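Local coordinates for protein putative lipase/esterase (PDB 3BXP) that probably hydrolyses carboxylic esters as a lipase- or esterase-like enzyme of the alpha/beta-hydrolase fold, its natural substrate not being established, at residues B[21-26]-B[33-38]; B[169-174]-B[179-184]; B[232-237]-B[256-261]; B[129-134]-B[189-194]; B[208-213]-B[224-229]. All blocks are in the same frame, centred on the assembly; numbering follows the deposited sequence. Where two conformers were deposited one is given.

Contact 1 (B[21-26]-B[33-38]). With PGR (R-1,2-propanediol), chain L.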
# COMPACT_ATOMS: atom_id res chain seq x y z
N TYR B 21 -25.32 1.19 16.16
CA TYR B 21 -26.21 0.82 15.06
C TYR B 21 -26.24 -0.70 14.99
O TYR B 21 -25.30 -1.34 14.51
CB TYR B 21 -25.66 1.38 13.77
CG TYR B 21 -25.50 2.88 13.77
CD1 TYR B 21 -26.56 3.71 13.45
CD2 TYR B 21 -24.29 3.45 14.09
CE1 TYR B 21 -26.39 5.09 13.43
CE2 TYR B 21 -24.12 4.84 14.07
CZ TYR B 21 -25.18 5.63 13.73
OH TYR B 21 -25.00 6.99 13.71
N TRP B 22 -27.34 -1.24 15.52
CA TRP B 22 -27.52 -2.67 15.66
C TRP B 22 -28.22 -3.20 14.45
O TRP B 22 -29.36 -2.87 14.18
CB TRP B 22 -28.31 -3.00 16.93
CG TRP B 22 -27.78 -2.49 18.18
CD1 TRP B 22 -28.40 -1.61 19.05
CD2 TRP B 22 -26.51 -2.82 18.80
NE1 TRP B 22 -27.60 -1.38 20.14
CE2 TRP B 22 -26.43 -2.08 20.01
CE3 TRP B 22 -25.44 -3.64 18.45
CZ2 TRP B 22 -25.33 -2.17 20.87
CZ3 TRP B 22 -24.33 -3.69 19.29
CH2 TRP B 22 -24.30 -3.00 20.50
N LEU B 23 -27.51 -4.04 13.71
CA LEU B 23 -28.14 -4.71 12.56
C LEU B 23 -29.21 -5.69 13.01
O LEU B 23 -28.98 -6.50 13.89
CB LEU B 23 -27.05 -5.42 11.73
CG LEU B 23 -27.40 -5.94 10.34
CD1 LEU B 23 -27.94 -4.83 9.47
CD2 LEU B 23 -26.13 -6.57 9.73
N ASP B 24 -30.39 -5.62 12.39
CA ASP B 24 -31.44 -6.61 12.62
C ASP B 24 -31.06 -8.01 12.14
O ASP B 24 -30.29 -8.21 11.13
CB ASP B 24 -32.76 -6.26 11.91
CG ASP B 24 -33.45 -5.03 12.48
OD1 ASP B 24 -33.13 -4.64 13.61
OD2 ASP B 24 -34.34 -4.49 11.79
N GLN B 25 -31.63 -8.98 12.84
CA GLN B 25 -31.66 -10.38 12.38
C GLN B 25 -32.62 -10.50 11.21
O GLN B 25 -33.52 -9.68 11.08
CB GLN B 25 -32.10 -11.29 13.54
CG GLN B 25 -31.08 -11.36 14.67
CD GLN B 25 -29.80 -11.98 14.23
OE1 GLN B 25 -29.81 -13.10 13.67
NE2 GLN B 25 -28.68 -11.30 14.45
N ILE B 26 -32.39 -11.53 10.41
CA ILE B 26 -33.22 -11.87 9.25
C ILE B 26 -34.63 -12.22 9.69
O ILE B 26 -35.60 -12.09 8.92
CB ILE B 26 -32.59 -13.04 8.47
CG1 ILE B 26 -31.40 -12.54 7.64
CG2 ILE B 26 -33.60 -13.68 7.54
CD1 ILE B 26 -31.72 -11.36 6.74
N VAL B 33 -27.89 -15.10 14.42
CA VAL B 33 -26.57 -15.09 13.77
C VAL B 33 -25.83 -13.91 14.35
O VAL B 33 -26.29 -12.77 14.30
CB VAL B 33 -26.65 -14.97 12.26
CG1 VAL B 33 -25.26 -14.77 11.69
CG2 VAL B 33 -27.35 -16.18 11.69
N ASP B 34 -24.73 -14.20 15.03
CA ASP B 34 -23.96 -13.17 15.69
C ASP B 34 -23.08 -12.49 14.67
O ASP B 34 -22.29 -13.15 13.97
CB ASP B 34 -23.14 -13.73 16.87
CG ASP B 34 -24.01 -14.16 18.02
OD1 ASP B 34 -25.08 -13.56 18.28
OD2 ASP B 34 -23.59 -15.10 18.70
N TYR B 35 -23.30 -11.20 14.49
CA TYR B 35 -22.59 -10.40 13.48
C TYR B 35 -21.33 -9.82 14.07
O TYR B 35 -21.28 -9.44 15.26
CB TYR B 35 -23.42 -9.20 12.98
CG TYR B 35 -24.73 -9.53 12.33
CD1 TYR B 35 -24.81 -10.39 11.25
CD2 TYR B 35 -25.89 -8.93 12.78
CE1 TYR B 35 -26.07 -10.68 10.67
CE2 TYR B 35 -27.11 -9.18 12.20
CZ TYR B 35 -27.20 -10.04 11.17
OH TYR B 35 -28.48 -10.22 10.63
N PRO B 36 -20.27 -9.74 13.24
CA PRO B 36 -19.13 -8.91 13.62
C PRO B 36 -19.54 -7.47 13.86
O PRO B 36 -20.62 -7.03 13.50
CB PRO B 36 -18.19 -8.96 12.36
CG PRO B 36 -18.70 -10.04 11.49
CD PRO B 36 -20.20 -10.15 11.83
N ILE B 37 -18.65 -6.71 14.49
CA ILE B 37 -18.97 -5.32 14.82
C ILE B 37 -17.74 -4.44 14.63
O ILE B 37 -16.61 -4.81 15.01
CB ILE B 37 -19.51 -5.22 16.32
CG1 ILE B 37 -19.85 -3.78 16.76
CG2 ILE B 37 -18.49 -5.76 17.34
CD1 ILE B 37 -20.96 -3.71 17.77
N MSE B 38 -17.97 -3.30 14.04
CA MSE B 38 -16.90 -2.32 13.81
C MSE B 38 -17.15 -1.12 14.69
O MSE B 38 -18.17 -0.47 14.60
CB MSE B 38 -16.86 -1.83 12.36
CG MSE B 38 -15.70 -0.96 12.12
SE MSE B 38 -15.52 -0.55 10.22
CE MSE B 38 -15.16 -2.36 9.55
C1 PGR L . -21.97 -13.65 21.78
C2 PGR L . -23.03 -14.22 22.70
C3 PGR L . -23.54 -15.54 22.12
O1 PGR L . -22.71 -13.41 20.61
O2 PGR L . -22.40 -14.32 23.97
O HOH W 1 -29.88 -13.08 10.87

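Contact 2 (B[169-174]-B[179-184])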
# COMPACT_ATOMS: atom_id res chain seq x y z
N ALA B 169 3.32 22.78 21.31
CA ALA B 169 2.31 23.08 22.36
C ALA B 169 1.05 22.30 22.05
O ALA B 169 0.41 21.78 22.93
CB ALA B 169 2.01 24.56 22.44
N ALA B 170 0.74 22.17 20.77
CA ALA B 170 -0.43 21.38 20.36
C ALA B 170 -0.23 19.91 20.66
O ALA B 170 -1.17 19.24 21.04
CB ALA B 170 -0.72 21.57 18.90
N ARG B 171 0.98 19.40 20.43
CA ARG B 171 1.30 17.99 20.67
C ARG B 171 1.12 17.71 22.14
O ARG B 171 0.52 16.76 22.51
CB ARG B 171 2.74 17.66 20.23
CG ARG B 171 3.25 16.28 20.61
CD ARG B 171 4.73 16.18 20.30
NE ARG B 171 5.40 16.94 21.33
CZ ARG B 171 6.49 17.67 21.18
NH1 ARG B 171 7.09 17.77 20.00
NH2 ARG B 171 6.97 18.32 22.24
N ASN B 172 1.67 18.58 22.99
CA ASN B 172 1.58 18.41 24.43
C ASN B 172 0.16 18.61 25.04
O ASN B 172 -0.14 18.09 26.11
CB ASN B 172 2.65 19.28 25.12
CG ASN B 172 3.99 18.54 25.28
OD1 ASN B 172 4.12 17.65 26.13
ND2 ASN B 172 4.97 18.92 24.47
N GLN B 173 -0.70 19.33 24.33
CA GLN B 173 -2.10 19.42 24.68
C GLN B 173 -2.79 18.08 24.50
O GLN B 173 -3.57 17.66 25.34
CB GLN B 173 -2.80 20.47 23.87
CG GLN B 173 -4.22 20.73 24.39
CD GLN B 173 -4.32 21.57 25.67
OE1 GLN B 173 -3.45 22.42 25.97
NE2 GLN B 173 -5.42 21.40 26.39
N ILE B 174 -2.44 17.38 23.42
CA ILE B 174 -3.04 16.07 23.15
C ILE B 174 -2.59 15.13 24.25
O ILE B 174 -3.38 14.42 24.83
CB ILE B 174 -2.65 15.51 21.75
CG1 ILE B 174 -3.20 16.43 20.62
CG2 ILE B 174 -3.08 14.01 21.64
CD1 ILE B 174 -2.40 16.42 19.30
N ARG B 179 5.30 8.62 25.65
CA ARG B 179 5.18 7.22 25.22
C ARG B 179 4.04 7.02 24.21
O ARG B 179 4.05 6.05 23.43
CB ARG B 179 4.94 6.33 26.44
CG ARG B 179 4.80 4.84 26.13
CD ARG B 179 4.51 4.05 27.42
NE ARG B 179 5.44 4.40 28.50
N LEU B 180 3.07 7.94 24.19
CA LEU B 180 1.88 7.76 23.34
C LEU B 180 1.99 8.63 22.13
O LEU B 180 1.05 8.71 21.35
CB LEU B 180 0.62 8.12 24.11
CG LEU B 180 0.34 7.21 25.29
CD1 LEU B 180 -0.84 7.73 26.14
CD2 LEU B 180 0.17 5.79 24.81
N TRP B 181 3.13 9.32 21.96
CA TRP B 181 3.26 10.20 20.77
C TRP B 181 3.28 9.45 19.45
O TRP B 181 2.63 9.87 18.48
CB TRP B 181 4.48 11.11 20.90
CG TRP B 181 4.25 12.19 21.85
CD1 TRP B 181 3.06 12.54 22.43
CD2 TRP B 181 5.24 13.09 22.37
NE1 TRP B 181 3.26 13.62 23.30
CE2 TRP B 181 4.59 13.97 23.26
CE3 TRP B 181 6.62 13.22 22.17
CZ2 TRP B 181 5.27 14.97 23.94
CZ3 TRP B 181 7.29 14.22 22.85
CH2 TRP B 181 6.62 15.08 23.72
N ALA B 182 4.07 8.39 19.43
CA ALA B 182 4.40 7.63 18.22
C ALA B 182 3.88 6.22 18.31
O ALA B 182 4.51 5.33 18.90
CB ALA B 182 5.90 7.65 17.98
N ALA B 183 2.70 6.00 17.73
CA ALA B 183 2.02 4.73 17.82
C ALA B 183 2.81 3.58 17.19
O ALA B 183 2.69 2.45 17.58
CB ALA B 183 0.63 4.80 17.17
N GLN B 184 3.62 3.87 16.19
CA GLN B 184 4.37 2.80 15.55
C GLN B 184 5.40 2.21 16.53
O GLN B 184 5.85 1.07 16.39
CB GLN B 184 5.03 3.31 14.28
CG GLN B 184 6.25 4.20 14.41
CD GLN B 184 5.98 5.68 14.74
OE1 GLN B 184 4.87 6.04 15.16
NE2 GLN B 184 6.99 6.55 14.54

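Contact 3 (B[232-237]-B[256-261])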
# COMPACT_ATOMS: atom_id res chain seq x y z
N GLY B 232 -6.19 11.40 -5.23
CA GLY B 232 -6.93 11.85 -4.04
C GLY B 232 -8.40 11.45 -4.13
O GLY B 232 -9.12 11.43 -3.12
N ILE B 233 -8.85 11.15 -5.35
CA ILE B 233 -10.28 10.84 -5.51
C ILE B 233 -10.67 9.61 -4.71
O ILE B 233 -11.83 9.43 -4.37
CB ILE B 233 -10.71 10.64 -6.98
CG1 ILE B 233 -9.96 9.49 -7.64
CG2 ILE B 233 -10.60 11.97 -7.77
CD1 ILE B 233 -10.88 8.36 -8.01
N HIS B 234 -9.69 8.76 -4.39
CA HIS B 234 -10.03 7.48 -3.72
C HIS B 234 -10.21 7.65 -2.24
O HIS B 234 -10.56 6.69 -1.56
CB HIS B 234 -9.01 6.39 -4.01
CG HIS B 234 -8.76 6.23 -5.45
ND1 HIS B 234 -9.69 5.68 -6.30
CD2 HIS B 234 -7.72 6.64 -6.23
CE1 HIS B 234 -9.22 5.71 -7.54
NE2 HIS B 234 -8.04 6.30 -7.52
N GLY B 235 -9.99 8.88 -1.76
CA GLY B 235 -10.07 9.22 -0.34
C GLY B 235 -11.27 10.09 -0.00
O GLY B 235 -11.54 10.39 1.18
N LEU B 236 -12.02 10.46 -1.04
CA LEU B 236 -13.26 11.25 -0.89
C LEU B 236 -14.39 10.47 -0.18
O LEU B 236 -14.40 9.23 -0.17
CB LEU B 236 -13.72 11.75 -2.27
CG LEU B 236 -12.79 12.72 -3.03
CD1 LEU B 236 -13.50 13.22 -4.25
CD2 LEU B 236 -12.32 13.90 -2.19
N ALA B 237 -15.32 11.20 0.42
CA ALA B 237 -16.41 10.60 1.19
C ALA B 237 -17.17 9.69 0.26
O ALA B 237 -17.33 9.99 -0.92
CB ALA B 237 -17.37 11.68 1.79
N ALA B 256 -18.01 1.57 -7.65
CA ALA B 256 -17.98 1.94 -6.24
C ALA B 256 -16.54 2.25 -5.83
O ALA B 256 -15.59 1.80 -6.48
CB ALA B 256 -18.56 0.81 -5.39
N ALA B 257 -16.40 3.06 -4.78
CA ALA B 257 -15.09 3.36 -4.21
C ALA B 257 -14.30 2.07 -4.01
O ALA B 257 -14.87 1.00 -3.67
CB ALA B 257 -15.23 4.13 -2.87
N ILE B 258 -12.99 2.18 -4.25
CA ILE B 258 -12.12 1.00 -4.19
C ILE B 258 -11.87 0.55 -2.74
O ILE B 258 -11.85 -0.63 -2.45
CB ILE B 258 -10.75 1.26 -4.90
CG1 ILE B 258 -10.92 1.52 -6.40
CG2 ILE B 258 -9.82 0.09 -4.74
CD1 ILE B 258 -9.65 2.17 -7.04
N TRP B 259 -11.64 1.48 -1.82
CA TRP B 259 -11.02 1.07 -0.57
C TRP B 259 -11.93 0.16 0.29
O TRP B 259 -11.45 -0.78 0.88
CB TRP B 259 -10.42 2.27 0.21
CG TRP B 259 -11.32 2.98 1.13
CD1 TRP B 259 -11.93 4.18 0.92
CD2 TRP B 259 -11.72 2.53 2.44
NE1 TRP B 259 -12.71 4.50 2.04
CE2 TRP B 259 -12.57 3.52 2.97
CE3 TRP B 259 -11.43 1.41 3.21
CZ2 TRP B 259 -13.13 3.40 4.23
CZ3 TRP B 259 -11.97 1.31 4.48
CH2 TRP B 259 -12.83 2.28 4.95
N PRO B 260 -13.26 0.42 0.31
CA PRO B 260 -14.11 -0.43 1.12
C PRO B 260 -14.16 -1.82 0.59
O PRO B 260 -14.21 -2.77 1.37
CB PRO B 260 -15.48 0.25 0.99
CG PRO B 260 -15.17 1.62 0.81
CD PRO B 260 -14.01 1.60 -0.12
N GLN B 261 -14.05 -1.95 -0.73
CA GLN B 261 -14.08 -3.26 -1.40
C GLN B 261 -12.85 -4.07 -0.99
O GLN B 261 -12.93 -5.26 -0.66
CB GLN B 261 -14.12 -3.08 -2.90
CG GLN B 261 -15.31 -2.34 -3.44
CD GLN B 261 -15.35 -2.38 -4.96
OE1 GLN B 261 -15.41 -3.46 -5.55
NE2 GLN B 261 -15.26 -1.20 -5.60
O HOH W 2 -11.26 4.36 -2.56
O HOH W 3 -12.07 4.69 -5.22
O HOH W 4 -14.10 7.28 2.45

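Contact 4 (B[129-134]-B[189-194])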
# COMPACT_ATOMS: atom_id res chain seq x y z
N VAL B 129 -0.92 -0.68 22.90
CA VAL B 129 -1.14 -0.74 24.33
C VAL B 129 -2.00 -1.92 24.83
O VAL B 129 -1.65 -2.57 25.81
CB VAL B 129 -1.81 0.58 24.81
CG1 VAL B 129 -2.24 0.50 26.27
CG2 VAL B 129 -0.86 1.72 24.59
N ALA B 130 -3.12 -2.16 24.16
CA ALA B 130 -4.13 -3.13 24.60
C ALA B 130 -3.66 -4.58 24.41
O ALA B 130 -4.32 -5.48 24.89
CB ALA B 130 -5.53 -2.94 23.88
N THR B 131 -2.52 -4.76 23.72
CA THR B 131 -2.02 -6.08 23.33
C THR B 131 -0.70 -6.37 24.04
O THR B 131 -0.05 -7.41 23.80
CB THR B 131 -1.85 -6.21 21.76
OG1 THR B 131 -0.99 -5.18 21.31
CG2 THR B 131 -3.17 -6.19 20.98
N GLN B 132 -0.31 -5.47 24.94
CA GLN B 132 0.87 -5.68 25.83
C GLN B 132 0.48 -5.62 27.31
O GLN B 132 0.04 -4.59 27.81
CB GLN B 132 1.92 -4.60 25.59
CG GLN B 132 2.50 -4.64 24.25
CD GLN B 132 3.46 -3.51 23.99
OE1 GLN B 132 4.40 -3.31 24.74
NE2 GLN B 132 3.24 -2.79 22.89
N PRO B 133 0.65 -6.74 28.03
CA PRO B 133 0.13 -6.81 29.41
C PRO B 133 0.62 -5.65 30.28
O PRO B 133 -0.11 -5.13 31.11
CB PRO B 133 0.67 -8.15 29.93
CG PRO B 133 0.91 -8.96 28.66
CD PRO B 133 1.30 -7.99 27.61
N GLU B 134 1.87 -5.28 30.08
CA GLU B 134 2.48 -4.28 30.95
C GLU B 134 1.79 -2.96 30.68
O GLU B 134 1.48 -2.22 31.62
CB GLU B 134 3.98 -4.16 30.67
N PRO B 189 4.88 -8.04 18.07
CA PRO B 189 4.23 -9.13 17.36
C PRO B 189 2.83 -9.44 17.90
O PRO B 189 2.08 -10.18 17.26
CB PRO B 189 5.21 -10.29 17.61
CG PRO B 189 6.51 -9.58 17.64
CD PRO B 189 6.23 -8.40 18.50
N ALA B 190 2.49 -8.87 19.05
CA ALA B 190 1.17 -9.06 19.68
C ALA B 190 0.08 -8.14 19.11
O ALA B 190 -1.11 -8.31 19.39
CB ALA B 190 1.27 -8.86 21.20
N SER B 191 0.50 -7.11 18.37
CA SER B 191 -0.44 -6.15 17.79
C SER B 191 -1.40 -6.93 16.88
O SER B 191 -0.97 -7.87 16.20
CB SER B 191 0.27 -5.06 16.98
OG SER B 191 1.02 -4.20 17.83
N LYS B 192 -2.68 -6.57 16.84
CA LYS B 192 -3.63 -7.30 15.96
C LYS B 192 -3.43 -6.83 14.52
O LYS B 192 -2.92 -5.74 14.27
CB LYS B 192 -5.08 -7.05 16.35
CG LYS B 192 -5.46 -7.39 17.77
CD LYS B 192 -5.15 -8.84 18.11
CE LYS B 192 -5.42 -9.08 19.62
NZ LYS B 192 -5.30 -10.52 20.00
N PRO B 193 -3.83 -7.65 13.55
CA PRO B 193 -3.69 -7.31 12.15
C PRO B 193 -4.37 -5.97 11.77
O PRO B 193 -5.41 -5.58 12.30
CB PRO B 193 -4.38 -8.49 11.44
CG PRO B 193 -4.16 -9.60 12.34
CD PRO B 193 -4.38 -9.00 13.71
N ALA B 194 -3.79 -5.34 10.76
CA ALA B 194 -4.28 -4.07 10.32
C ALA B 194 -4.38 -3.94 8.79
O ALA B 194 -3.55 -4.39 8.05
CB ALA B 194 -3.40 -2.93 10.89
O HOH W 5 1.58 -4.53 20.58

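Contact 5 (B[208-213]-B[224-229]). With PGR (R-1,2-propanediol), chain K.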
# COMPACT_ATOMS: atom_id res chain seq x y z
N ILE B 208 3.52 10.20 5.71
CA ILE B 208 4.58 9.56 6.46
C ILE B 208 4.03 8.83 7.68
O ILE B 208 4.65 7.90 8.22
CB ILE B 208 5.65 10.58 6.89
CG1 ILE B 208 6.93 9.88 7.32
CG2 ILE B 208 5.10 11.48 7.93
CD1 ILE B 208 7.68 9.10 6.20
N ASN B 209 2.87 9.25 8.15
CA ASN B 209 2.25 8.62 9.30
C ASN B 209 1.94 7.15 9.00
O ASN B 209 2.24 6.26 9.77
CB ASN B 209 0.95 9.36 9.67
CG ASN B 209 1.21 10.62 10.50
OD1 ASN B 209 1.47 10.54 11.68
ND2 ASN B 209 1.04 11.80 9.87
N SER B 210 1.23 6.90 7.91
CA SER B 210 0.87 5.51 7.63
C SER B 210 2.12 4.68 7.31
O SER B 210 2.18 3.50 7.64
CB SER B 210 -0.22 5.41 6.55
OG SER B 210 0.18 6.04 5.34
N LEU B 211 3.08 5.28 6.62
CA LEU B 211 4.32 4.58 6.26
C LEU B 211 5.02 4.13 7.54
O LEU B 211 5.56 3.05 7.64
CB LEU B 211 5.26 5.52 5.47
CG LEU B 211 4.82 5.79 4.04
CD1 LEU B 211 5.53 7.03 3.49
CD2 LEU B 211 5.09 4.55 3.11
N LYS B 212 4.99 4.99 8.54
CA LYS B 212 5.64 4.69 9.83
C LYS B 212 4.95 3.49 10.54
O LYS B 212 5.62 2.56 11.00
CB LYS B 212 5.62 5.91 10.75
CG LYS B 212 6.59 6.97 10.40
CD LYS B 212 6.29 8.29 11.12
CE LYS B 212 7.44 9.28 11.11
NZ LYS B 212 8.37 9.06 12.32
N TYR B 213 3.63 3.48 10.60
CA TYR B 213 2.91 2.37 11.27
C TYR B 213 3.13 1.06 10.48
O TYR B 213 3.38 -0.02 11.02
CB TYR B 213 1.41 2.69 11.37
CG TYR B 213 0.71 1.77 12.29
CD1 TYR B 213 1.01 1.74 13.62
CD2 TYR B 213 -0.26 0.88 11.83
CE1 TYR B 213 0.39 0.86 14.51
CE2 TYR B 213 -0.89 -0.01 12.70
CZ TYR B 213 -0.57 -0.01 14.04
OH TYR B 213 -1.21 -0.91 14.90
N THR B 224 -0.63 -7.49 7.78
CA THR B 224 -0.87 -6.09 7.45
C THR B 224 -1.12 -5.96 5.94
O THR B 224 -0.42 -6.59 5.13
CB THR B 224 0.34 -5.19 7.81
OG1 THR B 224 0.68 -5.34 9.19
CG2 THR B 224 0.07 -3.69 7.54
N ALA B 225 -2.14 -5.18 5.57
CA ALA B 225 -2.28 -4.68 4.19
C ALA B 225 -2.16 -3.16 4.22
O ALA B 225 -2.56 -2.51 5.19
CB ALA B 225 -3.64 -5.08 3.55
N TYR B 226 -1.66 -2.60 3.13
CA TYR B 226 -1.48 -1.17 3.01
C TYR B 226 -1.71 -0.72 1.57
O TYR B 226 -1.11 -1.29 0.62
CB TYR B 226 -0.05 -0.80 3.41
CG TYR B 226 0.33 0.67 3.31
CD1 TYR B 226 -0.50 1.65 3.76
CD2 TYR B 226 1.59 1.06 2.83
CE1 TYR B 226 -0.14 3.00 3.72
CE2 TYR B 226 1.96 2.40 2.81
CZ TYR B 226 1.10 3.35 3.26
OH TYR B 226 1.47 4.68 3.25
N HIS B 227 -2.63 0.22 1.45
CA HIS B 227 -2.99 0.79 0.15
C HIS B 227 -2.85 2.26 0.16
O HIS B 227 -3.67 2.96 0.76
CB HIS B 227 -4.41 0.37 -0.23
CG HIS B 227 -4.57 -1.10 -0.37
ND1 HIS B 227 -4.26 -1.78 -1.52
CD2 HIS B 227 -4.96 -2.03 0.53
CE1 HIS B 227 -4.47 -3.08 -1.33
NE2 HIS B 227 -4.89 -3.26 -0.10
N LEU B 228 -1.80 2.72 -0.51
CA LEU B 228 -1.59 4.14 -0.74
C LEU B 228 -2.01 4.51 -2.17
O LEU B 228 -1.34 4.21 -3.15
CB LEU B 228 -0.12 4.46 -0.48
CG LEU B 228 0.27 5.94 -0.51
CD1 LEU B 228 -0.28 6.63 0.75
CD2 LEU B 228 1.78 5.98 -0.54
N PHE B 229 -3.19 5.10 -2.28
CA PHE B 229 -3.80 5.33 -3.58
C PHE B 229 -3.12 6.50 -4.25
O PHE B 229 -2.74 7.48 -3.60
CB PHE B 229 -5.32 5.63 -3.46
CG PHE B 229 -6.11 4.48 -2.95
CD1 PHE B 229 -6.55 3.50 -3.82
CD2 PHE B 229 -6.40 4.35 -1.60
CE1 PHE B 229 -7.24 2.45 -3.35
CE2 PHE B 229 -7.13 3.25 -1.15
CZ PHE B 229 -7.51 2.31 -2.02
C1 PGR K . 5.06 11.96 3.19
C2 PGR K . 6.55 12.05 2.84
C3 PGR K . 6.88 13.40 2.20
O1 PGR K . 4.63 12.68 4.39
O2 PGR K . 7.48 11.85 3.93

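Contact 1 (B[21-26]-B[33-38])
The side-chain amide of Gln25 does the work of a neighbouring strand's peptide group, pairing with both backbone polar atoms of Val33. Val33 N gives a nearly straight bond to Gln25 OE1 (2.9 Å, 176°), and Gln25 NE2 returns one to Val33 O at 2.8 Å. In this alpha/beta-hydrolase sheet, strands 16-23 and 35-41 follow each other in the chain but are not neighbours. Strand 67-72 lies between them, so it is their outer ends and the loop beyond that meet directly. Tyr35 is the centrepiece. Leu23 CD2 sits over one face of its ring as a CH-pi contact, 3.8 Å from the centroid, and Val33 O lies over the opposite face. With CG beside its own backbone N (chi1 -60°), the ring reaches across the gap, and Tyr35 OH bonds to Asp24 O at 2.8 Å. Further in, Trp22 CZ3 meets Ile37 CD1 at 3.7 Å; the indole NE1 of Trp22 is held by Glu5, and His67 packs edge-to-face on both aromatic residues. At the outer end one water ties the two segments together, donating to Gln25 OE1 (2.8 Å) and Tyr35 OH while accepting from Ile26 N.

Contact 2 (B[169-174]-B[179-184])
Arg171 lies over the indole of Trp181, a cation-pi stack that joins helix 168-174 to the segment following it, both in the long excursion between strands 150-154 and 194-199 of the alpha/beta-hydrolase fold. The electrostatic part comes from the guanidinium: Arg171 CZ is 4.1 Å from the centroid of the six-membered ring of Trp181 and 29° off its normal. The stack is not flat, since the guanidinium and indole planes stand 40° apart and NE comes closest, 3.3 Å from Trp181 CH2. The dispersive part is a CH-pi contact, with Arg171 CD centred above the same ring at 3.7 Å. A bend at chi3 (75°) turns the otherwise extended arginine chain so that aliphatic carbon and charged end share one face of the indole. At the edge, in one of its two conformers, Asn172 points OD1 in the ring plane, 3.6 Å from Trp181 CZ2, its amide nearly perpendicular to the ring. An alanine in place of Trp181 would probably leave the Arg171 side chain without the aromatic face it rests on, free to swing away from this loop. Hydrogen bonds hold the tryptophan from other directions: Trp181 O accepts from His121 NE2, and the indole proton on NE1 goes to Thr175 O, just past the end of the helix.

Contact 3 (B[232-237]-B[256-261])
Ile258 CD1 presses on His234, 3.6 Å from both ND1 and CE1, and this is the close-packed part of the contact. Phe229 backs both residues from strand 224-229, while Arg265 of the second subunit packs on His234. Beside it, Trp259 CD1 stands 3.8 Å from His234 O, with the indole edge turned to that carbonyl. The rest is a seam of water. One molecule donates to His234 O (2.6 Å) and accepts from Trp259 N; a second lies in the plane of the imidazole, 2.8 Å from His234 ND1, and accepts from Ile258 N. A third joins Leu236 O, at 3.3 Å, to Trp259 NE1. Water thus takes up the backbone N-H groups of Ile258 and Trp259. His234 NE2 bonds to Glu269 of the second subunit, which places the contact at a subunit interface. The loop after the last strand is also where alpha/beta hydrolases usually carry their catalytic histidine, though that role is not established for His234.

Contact 4 (B[129-134]-B[189-194])
Thr131 OG1, 3.7 Å from Ser191 CA, is gripped from several directions: a water donates to it at 2.7 Å, and its own proton can go to Asn127 O or Gly128 O, near the end of helix 118-129. The same water is 2.8 Å from Ser191 OG, so it bridges the two hydroxyls, which are themselves 4.1 Å apart. Around this polar point the packing is reciprocal. Ala190 CB touches Thr131 O at 3.3 Å, and Ala190 O in turn sits against the threonine side chain, 3.3 Å from CB and 3.4 Å from CG2. With chi1 at 56°, CG2 lies anti to the carbonyl carbon and meets Lys192 CE at 3.9 Å; the lysine, bent at chi2, runs alongside, antiparallel to the threonine side chain. In the fold, the type I turn Val129-Gln132 leads from helix 118-129 to helix 133-138, with Gln132 at its N-cap position. Across the contact, the loop 189-193 is tied to Asn127 through Lys192 O, packs on Met217 of helix 208-219, and runs into strand 194-199.

Contact 5 (B[208-213]-B[224-229])
Ser210 and Leu211 carry the helix side of this contact, and Tyr226 carries the strand side. At the first turn, Ile208 N makes a weak bond to O1 of a propanediol (3.0 Å), which Gln215 of the second subunit also holds. Asn209 turns away to Pro206 O and the backbone N atoms of Ile158 and Asp159. Then comes Ser210, whose OG accepts the phenol proton of Tyr226 OH at 2.8 Å, near the plane of the ring. Leu211 follows, with CD2 3.8 Å from Tyr226 CE2 at the ring's edge and CG 3.6 Å from its OH. With CG anti to its backbone N (chi1 178°), Tyr226 extends from the strand toward the helix of this beta-alpha-beta unit. A phenylalanine here, lacking the hydroxyl, would probably leave Ser210 OG without its donor in a buried place. Because that oxygen accepts from the tyrosine, its own proton is available to Gln198 OE1 or Pro207 O, consistent with both buried hydroxyls being satisfied.

How the contacts relate
Along the chain the order is contact 1, then contact 2 lying between the two segments of contact 4, then contact 5 and contact 3. Contacts 1 and 5 reach the same eight-stranded sheet on opposite sides of the chain's centre, about 29 Å apart between centres. Contacts 4 and 5 meet in that sheet: Ala194, opening strand 194-199, pairs with Ala225 of strand 224-229, the last of the sheet within this chain. Gln184 of contact 2 packs on helix 208-219 of contact 5, and Leu180 meets Val129 of contact 4. Phe229 links contact 5 to contact 3, about 15 Å away between centres. Both touch the second subunit, where the sheet continues as an antiparallel ladder, so this end of the fold forms the dimer interface.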